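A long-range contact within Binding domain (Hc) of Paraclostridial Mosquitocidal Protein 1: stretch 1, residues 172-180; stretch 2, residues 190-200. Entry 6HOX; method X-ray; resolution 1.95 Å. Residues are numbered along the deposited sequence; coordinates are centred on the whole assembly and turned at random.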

# COMPACT_ATOMS: atom_id res chain seq x y z
N THR A 172 11.29 -10.34 -13.52
CA THR A 172 11.96 -10.28 -14.80
C THR A 172 12.59 -11.66 -15.05
O THR A 172 13.16 -12.28 -14.14
CB THR A 172 12.95 -9.11 -14.86
OG1 THR A 172 14.04 -9.35 -13.97
CG2 THR A 172 12.32 -7.78 -14.51
N VAL A 173 12.43 -12.15 -16.29
CA VAL A 173 12.96 -13.45 -16.71
C VAL A 173 13.82 -13.23 -17.96
O VAL A 173 13.32 -12.89 -19.04
CB VAL A 173 11.81 -14.44 -16.94
CG1 VAL A 173 12.31 -15.81 -17.38
CG2 VAL A 173 10.94 -14.56 -15.70
N ASN A 174 15.13 -13.37 -17.76
CA ASN A 174 16.12 -13.47 -18.80
C ASN A 174 16.48 -14.95 -18.89
O ASN A 174 17.30 -15.42 -18.08
CB ASN A 174 17.33 -12.60 -18.50
CG ASN A 174 18.41 -12.69 -19.56
OD1 ASN A 174 19.36 -11.90 -19.54
ND2 ASN A 174 18.30 -13.64 -20.48
N GLN A 175 15.82 -15.66 -19.81
CA GLN A 175 15.97 -17.11 -19.96
C GLN A 175 17.45 -17.37 -20.27
O GLN A 175 18.09 -16.60 -20.97
CB GLN A 175 14.95 -17.67 -20.96
CG GLN A 175 13.52 -17.61 -20.43
CD GLN A 175 12.47 -18.49 -21.09
OE1 GLN A 175 11.58 -18.00 -21.79
NE2 GLN A 175 12.52 -19.78 -20.80
N LEU A 176 18.01 -18.40 -19.63
CA LEU A 176 19.43 -18.77 -19.75
C LEU A 176 20.30 -17.98 -18.76
O LEU A 176 21.44 -18.37 -18.51
CB LEU A 176 19.90 -18.54 -21.20
CG LEU A 176 21.32 -19.00 -21.53
CD1 LEU A 176 21.56 -20.44 -21.12
CD2 LEU A 176 21.61 -18.80 -23.01
N LYS A 177 19.78 -16.89 -18.17
CA LYS A 177 20.56 -16.13 -17.18
C LYS A 177 19.88 -16.18 -15.80
O LYS A 177 20.22 -17.01 -14.97
CB LYS A 177 20.82 -14.70 -17.64
CG LYS A 177 22.01 -14.54 -18.56
CD LYS A 177 22.63 -13.16 -18.53
CE LYS A 177 23.71 -12.98 -19.57
NZ LYS A 177 24.25 -11.60 -19.57
N ASP A 178 18.97 -15.24 -15.53
CA ASP A 178 18.42 -15.12 -14.19
C ASP A 178 16.96 -14.69 -14.23
O ASP A 178 16.47 -14.10 -15.20
CB ASP A 178 19.23 -14.17 -13.32
CG ASP A 178 19.44 -12.80 -13.94
OD1 ASP A 178 19.13 -12.63 -15.15
OD2 ASP A 178 19.91 -11.90 -13.21
N CYS A 179 16.30 -15.05 -13.14
CA CYS A 179 15.00 -14.62 -12.77
C CYS A 179 15.13 -13.67 -11.57
O CYS A 179 15.83 -14.03 -10.62
CB CYS A 179 14.20 -15.83 -12.34
SG CYS A 179 12.52 -15.35 -11.96
N THR A 180 14.49 -12.49 -11.61
CA THR A 180 14.64 -11.48 -10.53
C THR A 180 13.26 -10.98 -10.08
O THR A 180 12.41 -10.71 -10.92
CB THR A 180 15.52 -10.31 -10.97
OG1 THR A 180 16.78 -10.84 -11.38
CG2 THR A 180 15.74 -9.28 -9.88
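Stretch 2 (190-200) SKSINELRGID

Stretch 2 enters as a strand, residues 190-192, and runs antiparallel to strand 178-180 of stretch 1: the angle between their N-to-C directions is 168°, and the axes approach to 4.6 Å. The register follows from the alternating CA-CA separations, 4.4 Å for Asp178 and Ser192, 5.3 Å for Cys179 and Lys191, and 4.3 Å for Thr180 and Ser190. The wide central pair is the hydrogen-bonded one. Cys179 N donates to Lys191 O at 2.9 Å (N-H...O angle 164°), and Lys191 N returns the bond to Cys179 O, also at 2.9 Å (161°). The ladder gains a further rung where Ile193 N donates to Lys177 O at 2.9 Å, the straightest of the three at 168°. In the narrow pairs, CA-H groups lie close to carbonyls, as with Asp178 CA and Lys191 O at 3.1 Å.

Past Ser192 the strand ends and a type I turn runs from Ile193 to Leu196, closed by Leu196 N to Ile193 O at 3.0 Å. Beside it, one water joins the stretches, accepting from Leu176 N at 3.0 Å and donating to Ile193 O at 3.1 Å. Asn194 packs against the loop of stretch 1, its CB 3.2 Å from Leu176 O.

Among the side chains, Ile193 loses the most surface to the other stretch. Its CB points sideways, but with chi1 near 67° (p) and chi2 near 164° (t) the end comes nearer: CD1 lies 3.8 Å from Val173 CG1 and 3.7 Å from Gln175 CA, while CG2 is 3.8 Å from Cys179 CB. Asp178, Thr180, Ser190 and Ser192 share the opposite sheet face from Cys179 and Lys191; there Thr180 OG1 sits 3.7 Å from Ser190 CB.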

# COMPACT_ATOMS: atom_id res chain seq x y z
N SER A 190 16.85 -13.18 -6.46
CA SER A 190 17.14 -13.61 -7.79
C SER A 190 17.70 -15.05 -7.79
O SER A 190 18.28 -15.52 -6.81
CB SER A 190 18.08 -12.65 -8.45
OG SER A 190 19.38 -12.91 -8.00
N LYS A 191 17.48 -15.75 -8.90
CA LYS A 191 17.90 -17.11 -9.10
C LYS A 191 18.51 -17.26 -10.49
O LYS A 191 18.08 -16.59 -11.43
CB LYS A 191 16.69 -18.04 -8.98
CG LYS A 191 15.96 -18.01 -7.66
CD LYS A 191 16.72 -18.61 -6.49
CE LYS A 191 15.91 -18.47 -5.23
NZ LYS A 191 16.70 -18.72 -4.01
N SER A 192 19.52 -18.12 -10.62
CA SER A 192 20.07 -18.52 -11.88
C SER A 192 19.09 -19.47 -12.56
O SER A 192 18.65 -20.43 -11.93
CB SER A 192 21.42 -19.17 -11.71
OG SER A 192 22.31 -18.30 -11.01
N ILE A 193 18.79 -19.23 -13.83
CA ILE A 193 17.90 -20.13 -14.58
C ILE A 193 18.59 -20.65 -15.85
O ILE A 193 17.92 -21.16 -16.76
CB ILE A 193 16.55 -19.42 -14.86
CG1 ILE A 193 16.70 -18.24 -15.83
CG2 ILE A 193 15.91 -18.97 -13.56
CD1 ILE A 193 15.37 -17.80 -16.40
N ASN A 194 19.93 -20.62 -15.86
CA ASN A 194 20.75 -21.22 -16.92
C ASN A 194 20.48 -22.73 -17.06
O ASN A 194 20.67 -23.28 -18.14
CB ASN A 194 22.25 -20.91 -16.72
CG ASN A 194 22.86 -21.57 -15.51
OD1 ASN A 194 22.53 -21.24 -14.37
ND2 ASN A 194 23.78 -22.49 -15.74
N GLU A 195 19.97 -23.39 -16.01
CA GLU A 195 19.70 -24.86 -16.05
C GLU A 195 18.31 -25.17 -16.63
O GLU A 195 18.01 -26.31 -16.95
CB GLU A 195 19.81 -25.46 -14.65
CG GLU A 195 21.21 -25.39 -14.08
CD GLU A 195 22.21 -26.33 -14.74
OE1 GLU A 195 21.76 -27.25 -15.45
OE2 GLU A 195 23.45 -26.16 -14.52
N LEU A 196 17.48 -24.13 -16.76
CA LEU A 196 16.09 -24.30 -17.11
C LEU A 196 15.97 -24.32 -18.64
O LEU A 196 16.63 -23.56 -19.31
CB LEU A 196 15.30 -23.12 -16.52
CG LEU A 196 13.94 -23.46 -15.92
CD1 LEU A 196 14.06 -24.57 -14.90
CD2 LEU A 196 13.32 -22.22 -15.29
N ARG A 197 15.14 -25.21 -19.17
CA ARG A 197 14.84 -25.18 -20.57
C ARG A 197 13.47 -24.51 -20.72
O ARG A 197 13.19 -23.49 -20.05
CB ARG A 197 15.06 -26.58 -21.14
CG ARG A 197 16.52 -27.03 -21.03
CD ARG A 197 17.48 -26.03 -21.69
NE ARG A 197 18.90 -26.38 -21.58
CZ ARG A 197 19.79 -25.76 -20.80
NH1 ARG A 197 19.43 -24.71 -20.08
NH2 ARG A 197 21.03 -26.19 -20.75
N GLY A 198 12.64 -25.04 -21.61
CA GLY A 198 11.40 -24.37 -22.01
C GLY A 198 10.31 -24.54 -20.97
O GLY A 198 10.15 -25.61 -20.38
N ILE A 199 9.54 -23.47 -20.75
CA ILE A 199 8.39 -23.49 -19.86
C ILE A 199 7.11 -23.18 -20.65
O ILE A 199 6.04 -23.10 -20.06
CB ILE A 199 8.58 -22.50 -18.69
CG1 ILE A 199 8.61 -21.04 -19.14
CG2 ILE A 199 9.81 -22.87 -17.88
CD1 ILE A 199 8.31 -20.07 -18.01
N ASP A 200 7.23 -22.99 -21.97
CA ASP A 200 6.08 -22.72 -22.82
C ASP A 200 5.09 -23.87 -22.72
O ASP A 200 5.46 -25.03 -22.47
CB ASP A 200 6.48 -22.51 -24.28
CG ASP A 200 7.50 -23.53 -24.77
OD1 ASP A 200 8.62 -23.57 -24.19
OD2 ASP A 200 7.15 -24.28 -25.70
O HOH W 1 15.86 -20.34 -18.94